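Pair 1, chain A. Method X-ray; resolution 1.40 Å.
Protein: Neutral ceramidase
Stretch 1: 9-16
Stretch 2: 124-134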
# COMPACT_ATOMS: atom_id res chain seq x y z
N LEU A 9 9.02 14.70 -7.94
CA LEU A 9 8.89 13.64 -6.92
C LEU A 9 8.35 14.25 -5.66
O LEU A 9 8.86 15.26 -5.19
CB LEU A 9 10.25 13.06 -6.59
CG LEU A 9 11.13 12.74 -7.80
CD1 LEU A 9 12.49 12.32 -7.32
CD2 LEU A 9 10.45 11.62 -8.58
N GLY A 10 7.32 13.64 -5.11
CA GLY A 10 6.67 14.18 -3.90
C GLY A 10 6.27 13.06 -2.95
O GLY A 10 6.06 11.92 -3.37
N LYS A 11 6.21 13.36 -1.65
CA LYS A 11 5.82 12.34 -0.68
C LYS A 11 4.96 13.02 0.37
O LYS A 11 5.23 14.16 0.78
CB LYS A 11 7.08 11.71 -0.06
CG LYS A 11 6.86 10.66 0.97
CD LYS A 11 8.20 10.08 1.37
CE LYS A 11 8.23 9.80 2.83
NZ LYS A 11 9.55 9.38 3.31
N ALA A 12 3.89 12.35 0.78
CA ALA A 12 3.01 12.92 1.82
C ALA A 12 2.40 11.85 2.70
O ALA A 12 2.21 10.73 2.28
CB ALA A 12 1.92 13.78 1.22
N ASP A 13 2.12 12.24 3.92
CA ASP A 13 1.68 11.35 5.00
C ASP A 13 0.21 10.95 4.79
O ASP A 13 -0.65 11.84 4.61
CB ASP A 13 1.85 12.17 6.28
CG ASP A 13 1.57 11.39 7.56
OD1 ASP A 13 1.12 10.22 7.53
OD2 ASP A 13 1.82 11.98 8.65
N ILE A 14 -0.07 9.64 4.76
CA ILE A 14 -1.43 9.13 4.63
C ILE A 14 -1.78 8.23 5.83
O ILE A 14 -2.70 7.39 5.76
CB ILE A 14 -1.64 8.34 3.32
CG1 ILE A 14 -0.56 7.25 3.15
CG2 ILE A 14 -1.66 9.24 2.12
CD1 ILE A 14 -0.82 6.28 1.93
N THR A 15 -1.06 8.41 6.95
CA THR A 15 -1.27 7.56 8.13
C THR A 15 -2.65 7.84 8.74
O THR A 15 -3.01 9.00 8.97
CB THR A 15 -0.21 7.84 9.21
OG1 THR A 15 1.10 7.77 8.63
CG2 THR A 15 -0.31 6.80 10.35
N GLY A 16 -3.39 6.80 9.03
CA GLY A 16 -4.72 6.94 9.58
C GLY A 16 -4.74 6.75 11.09
O GLY A 16 -3.75 6.99 11.76
N ASN A 124 -10.42 9.84 4.87
CA ASN A 124 -10.13 11.21 4.51
C ASN A 124 -8.63 11.51 4.53
O ASN A 124 -8.14 12.27 3.68
CB ASN A 124 -10.85 12.20 5.44
CG ASN A 124 -12.37 12.24 5.27
OD1 ASN A 124 -13.10 12.73 6.17
ND2 ASN A 124 -12.86 11.84 4.13
N ALA A 125 -7.89 10.95 5.50
CA ALA A 125 -6.42 11.17 5.57
C ALA A 125 -5.72 10.60 4.34
O ALA A 125 -4.72 11.17 3.87
CB ALA A 125 -5.85 10.56 6.82
N ILE A 126 -6.23 9.45 3.88
CA ILE A 126 -5.64 8.78 2.72
C ILE A 126 -5.86 9.62 1.45
O ILE A 126 -4.90 9.94 0.72
CB ILE A 126 -6.17 7.35 2.58
CG1 ILE A 126 -5.64 6.50 3.74
CG2 ILE A 126 -5.83 6.75 1.22
CD1 ILE A 126 -6.34 5.14 3.89
N VAL A 127 -7.10 10.05 1.25
CA VAL A 127 -7.42 10.89 0.09
C VAL A 127 -6.59 12.16 0.12
O VAL A 127 -5.94 12.56 -0.86
CB VAL A 127 -8.91 11.25 0.05
CG1 VAL A 127 -9.21 12.34 -1.02
CG2 VAL A 127 -9.73 9.96 -0.21
N ASP A 128 -6.61 12.80 1.28
CA ASP A 128 -5.93 14.11 1.40
C ASP A 128 -4.43 13.98 1.18
O ASP A 128 -3.82 14.84 0.56
CB ASP A 128 -6.17 14.74 2.77
CG ASP A 128 -7.59 15.23 2.95
OD1 ASP A 128 -8.37 15.28 1.97
OD2 ASP A 128 -7.94 15.56 4.11
N GLY A 129 -3.83 12.93 1.73
CA GLY A 129 -2.38 12.75 1.58
C GLY A 129 -1.97 12.35 0.16
O GLY A 129 -0.90 12.76 -0.32
N ILE A 130 -2.80 11.56 -0.52
CA ILE A 130 -2.51 11.25 -1.92
C ILE A 130 -2.50 12.55 -2.73
O ILE A 130 -1.57 12.84 -3.52
CB ILE A 130 -3.51 10.24 -2.51
CG1 ILE A 130 -3.27 8.86 -1.89
CG2 ILE A 130 -3.41 10.18 -4.05
CD1 ILE A 130 -4.35 7.77 -2.18
N VAL A 131 -3.54 13.36 -2.54
CA VAL A 131 -3.58 14.64 -3.25
C VAL A 131 -2.36 15.51 -2.88
O VAL A 131 -1.71 16.08 -3.75
CB VAL A 131 -4.92 15.37 -2.99
CG1 VAL A 131 -4.90 16.81 -3.58
CG2 VAL A 131 -6.09 14.57 -3.55
N ARG A 132 -2.00 15.57 -1.60
CA ARG A 132 -0.86 16.39 -1.17
C ARG A 132 0.43 15.88 -1.81
O ARG A 132 1.30 16.65 -2.19
CB ARG A 132 -0.75 16.34 0.34
CG ARG A 132 0.21 17.35 0.96
CD ARG A 132 0.26 17.23 2.53
NE ARG A 132 -1.05 16.89 3.10
CZ ARG A 132 -1.36 15.75 3.71
NH1 ARG A 132 -0.45 14.78 3.97
NH2 ARG A 132 -2.63 15.59 4.11
N SER A 133 0.56 14.56 -1.99
CA SER A 133 1.81 14.02 -2.60
C SER A 133 1.95 14.49 -4.05
O SER A 133 3.07 14.81 -4.51
CB SER A 133 1.88 12.49 -2.47
OG SER A 133 1.00 11.86 -3.37
N ILE A 134 0.83 14.59 -4.77
CA ILE A 134 0.83 15.03 -6.16
C ILE A 134 1.12 16.51 -6.23
O ILE A 134 1.91 16.94 -7.07
CB ILE A 134 -0.51 14.67 -6.85
CG1 ILE A 134 -0.70 13.14 -6.95
CG2 ILE A 134 -0.62 15.24 -8.29
CD1 ILE A 134 -2.16 12.67 -7.30
O HOH W 1 -3.32 12.79 5.28

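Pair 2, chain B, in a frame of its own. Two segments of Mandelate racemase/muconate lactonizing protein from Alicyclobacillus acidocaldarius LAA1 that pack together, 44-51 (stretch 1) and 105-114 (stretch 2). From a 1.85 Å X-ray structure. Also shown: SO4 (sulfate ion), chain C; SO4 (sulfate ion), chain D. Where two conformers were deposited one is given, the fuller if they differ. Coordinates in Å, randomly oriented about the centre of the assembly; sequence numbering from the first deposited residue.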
# COMPACT_ATOMS: atom_id res chain seq x y z
N GLY B 44 24.71 -6.94 -11.68
CA GLY B 44 23.79 -5.82 -11.76
C GLY B 44 23.53 -5.20 -10.38
O GLY B 44 23.55 -5.91 -9.38
N TRP B 45 23.38 -3.87 -10.33
CA TRP B 45 22.99 -3.12 -9.11
C TRP B 45 21.71 -2.31 -9.30
O TRP B 45 21.39 -1.90 -10.43
CB TRP B 45 24.08 -2.11 -8.72
CG TRP B 45 25.38 -2.79 -8.32
CD1 TRP B 45 26.21 -3.51 -9.12
CD2 TRP B 45 25.96 -2.80 -7.01
NE1 TRP B 45 27.28 -3.98 -8.39
CE2 TRP B 45 27.15 -3.56 -7.09
CE3 TRP B 45 25.57 -2.26 -5.77
CZ2 TRP B 45 28.00 -3.77 -5.99
CZ3 TRP B 45 26.42 -2.45 -4.67
CH2 TRP B 45 27.62 -3.20 -4.79
N SER B 46 21.02 -2.02 -8.18
CA SER B 46 19.88 -1.08 -8.19
C SER B 46 19.69 -0.56 -6.80
O SER B 46 20.33 -1.07 -5.87
CB SER B 46 18.60 -1.80 -8.56
OG SER B 46 18.28 -2.74 -7.56
N GLU B 47 18.80 0.43 -6.67
CA GLU B 47 18.59 1.02 -5.34
C GLU B 47 17.14 0.89 -5.01
O GLU B 47 16.29 1.19 -5.86
CB GLU B 47 18.97 2.50 -5.30
CG GLU B 47 18.68 3.16 -3.97
CD GLU B 47 19.28 4.57 -3.90
OE1 GLU B 47 20.13 4.90 -4.74
OE2 GLU B 47 18.91 5.38 -3.02
N CYS B 48 16.82 0.37 -3.82
CA CYS B 48 15.40 0.46 -3.34
C CYS B 48 15.16 1.88 -2.77
O CYS B 48 15.89 2.28 -1.88
CB CYS B 48 15.15 -0.66 -2.32
SG CYS B 48 13.42 -0.54 -1.69
N VAL B 49 14.23 2.67 -3.35
CA VAL B 49 14.13 4.06 -3.01
C VAL B 49 13.24 4.34 -1.80
O VAL B 49 12.97 5.52 -1.50
CB VAL B 49 13.57 4.94 -4.21
CG1 VAL B 49 14.58 4.93 -5.42
CG2 VAL B 49 12.24 4.47 -4.67
N ALA B 50 12.74 3.29 -1.16
CA ALA B 50 11.94 3.50 0.08
C ALA B 50 12.67 4.41 1.09
O ALA B 50 13.86 4.16 1.42
CB ALA B 50 11.58 2.14 0.74
N LEU B 51 12.00 5.43 1.63
CA LEU B 51 12.59 6.32 2.61
C LEU B 51 12.58 5.73 4.05
O LEU B 51 11.92 4.71 4.33
CB LEU B 51 11.79 7.62 2.63
CG LEU B 51 11.72 8.22 1.23
CD1 LEU B 51 10.87 9.46 1.26
CD2 LEU B 51 13.18 8.48 0.71
N ARG B 105 5.76 -1.86 -4.33
CA ARG B 105 6.34 -1.59 -5.65
C ARG B 105 7.79 -1.12 -5.62
O ARG B 105 8.52 -1.41 -6.58
CB ARG B 105 5.48 -0.62 -6.43
CG ARG B 105 4.25 -1.35 -6.93
CD ARG B 105 3.38 -0.38 -7.78
NE ARG B 105 2.16 -1.04 -8.29
CZ ARG B 105 1.96 -1.41 -9.56
NH1 ARG B 105 2.86 -1.12 -10.53
NH2 ARG B 105 0.83 -2.02 -9.89
N MSE B 106 8.22 -0.43 -4.56
CA MSE B 106 9.63 -0.02 -4.50
C MSE B 106 10.58 -1.21 -4.28
O MSE B 106 11.72 -1.23 -4.82
CB MSE B 106 9.85 1.08 -3.45
CG MSE B 106 9.12 2.39 -3.80
SE MSE B 106 9.12 3.50 -2.21
CE MSE B 106 8.25 5.08 -2.92
N SER B 107 10.13 -2.20 -3.50
CA SER B 107 10.88 -3.47 -3.30
C SER B 107 10.89 -4.30 -4.58
O SER B 107 11.97 -4.78 -5.03
CB SER B 107 10.28 -4.27 -2.12
OG SER B 107 10.75 -3.63 -0.98
N VAL B 108 9.73 -4.39 -5.22
CA VAL B 108 9.61 -5.11 -6.48
C VAL B 108 10.54 -4.47 -7.51
O VAL B 108 11.28 -5.17 -8.24
CB VAL B 108 8.13 -5.13 -6.98
CG1 VAL B 108 8.05 -5.49 -8.46
CG2 VAL B 108 7.31 -6.20 -6.19
N ALA B 109 10.51 -3.15 -7.58
CA ALA B 109 11.30 -2.38 -8.54
C ALA B 109 12.80 -2.64 -8.34
O ALA B 109 13.60 -2.61 -9.33
CB ALA B 109 11.05 -0.93 -8.31
N ALA B 110 13.22 -2.80 -7.08
CA ALA B 110 14.66 -3.03 -6.88
C ALA B 110 15.12 -4.35 -7.55
O ALA B 110 16.19 -4.41 -8.17
CB ALA B 110 15.05 -2.91 -5.40
N ILE B 111 14.31 -5.38 -7.43
CA ILE B 111 14.58 -6.62 -8.13
C ILE B 111 14.63 -6.39 -9.64
O ILE B 111 15.68 -6.63 -10.30
CB ILE B 111 13.51 -7.66 -7.77
CG1 ILE B 111 13.56 -7.91 -6.26
CG2 ILE B 111 13.72 -8.97 -8.59
CD1 ILE B 111 14.89 -8.55 -5.82
N GLU B 112 13.51 -5.90 -10.17
CA GLU B 112 13.36 -5.72 -11.61
C GLU B 112 14.49 -4.86 -12.22
O GLU B 112 15.05 -5.20 -13.28
CB GLU B 112 12.00 -5.10 -11.89
CG GLU B 112 11.60 -5.17 -13.40
CD GLU B 112 11.77 -3.82 -14.07
OE1 GLU B 112 12.41 -2.85 -13.53
OE2 GLU B 112 11.17 -3.65 -15.14
N MSE B 113 14.84 -3.76 -11.56
CA MSE B 113 15.83 -2.83 -12.09
C MSE B 113 17.28 -3.40 -12.03
O MSE B 113 18.08 -3.13 -12.96
CB MSE B 113 15.75 -1.48 -11.42
CG MSE B 113 14.43 -0.74 -11.84
SE MSE B 113 13.95 0.76 -10.69
CE MSE B 113 15.06 2.21 -11.23
N ALA B 114 17.57 -4.20 -11.00
CA ALA B 114 18.90 -4.85 -10.90
C ALA B 114 19.00 -5.87 -12.05
O ALA B 114 20.08 -6.05 -12.65
CB ALA B 114 19.05 -5.50 -9.54
S SO4 C . -0.06 -1.80 -12.90
O1 SO4 C . 0.09 -2.86 -11.90
O2 SO4 C . 1.05 -0.86 -12.78
O3 SO4 C . 0.02 -2.35 -14.25
O4 SO4 C . -1.37 -1.18 -12.67
S SO4 D . -1.09 -3.84 -6.60
O1 SO4 D . -1.78 -3.24 -5.44
O2 SO4 D . -0.69 -5.22 -6.33
O3 SO4 D . -2.02 -3.90 -7.72
O4 SO4 D . 0.08 -3.04 -6.96
O HOH W 2 12.88 1.18 -5.60

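A strand laid against a helix in nearly antiparallel fashion is a common packing unit, and the two examples here show how far its side chains can vary while its backbone hardly changes. In pair 1 the N-to-C directions of strand and helix make an angle of 157° and the axes approach to 6.4 Å; in pair 2 the values are 161° and 6.9 Å. Fourteen central residues superpose with an RMSD of 0.9 Å, and the surface buried is almost identical, 438 Å² in pair 1 and 437 Å² in pair 2.

One close approach is solved in the same way twice. A:Gly10 matches B:Gly44, and each sets its CA against a helix carbonyl: A:Gly10 CA lies 3.7 Å from A:Ser133 O, and B:Gly44 CA lies 3.8 Å from B:Ala114 O. An ideal CB on A:Gly10 would fall 2.4 Å from A:Ser133 O, and one on B:Gly44 would fall 2.4 Å from B:Ala114 O, both clashes. Glycine permits this closeness because it has nothing to place there.

Two residues on, A:Ala12 matches B:Ser46, and both direct CB toward the helix. The alanine simply fills space, its CB 3.4 Å from A:Gly129 O. The serine adds a hydroxyl that donates a hydrogen bond from B:Ser46 OG to B:Ala110 O at 2.7 Å, using a carbonyl that also accepts the backbone bond from B:Ala114 N. At this position a methyl rests against the helix carbonyl in pair 1, and in pair 2 a hydroxyl hydrogen-bonds to the carbonyl of the matching residue.

A second difference lies at A:Gly129 and B:Ala110, whose CA atoms lie 1.4 Å apart after superposition. In pair 1 the helix glycine brings its CA within 3.6 Å of both A:Asp13 O and A:Ile14 CG2; an ideal CB would clash with both atoms. In pair 2 the helix carries a real methyl, and the residue matching A:Ile14 is the smaller, unbranched B:Cys48, whose CB packs 3.8 Å from B:Ala110 CB. In pair 1 a branched residue just past the strand meets a helix position without a side chain; in pair 2 a helix methyl meets a slimmer partner.

Two further helix positions differ more sharply. A:Arg132, matching B:Met113, donates from NH1 to A:Asp13 O at 3.0 Å, with the carbonyl at the edge of the guanidinium. Water 1 reinforces this link by donating to A:Asp13 O and A:Ala125 O while accepting from A:Arg132 NH2. The selenomethionine B:Met113 instead offers an apolar side chain, its CB 4.1 Å from B:Ser46 CB. Pair 2 carries more bulk at the second residue of its helix: selenomethionine B:Met106, matching A:Ala125, reaches B:Val49 CG2 with its CG at 3.8 Å and B:Ala50 CA with its SE at 3.6 Å. Here too a water joins the stretches, water 2 accepting from B:Val49 N and donating to B:Met106 O. The example shows that one shared backbone arrangement can accommodate different distributions of side-chain volume and polarity.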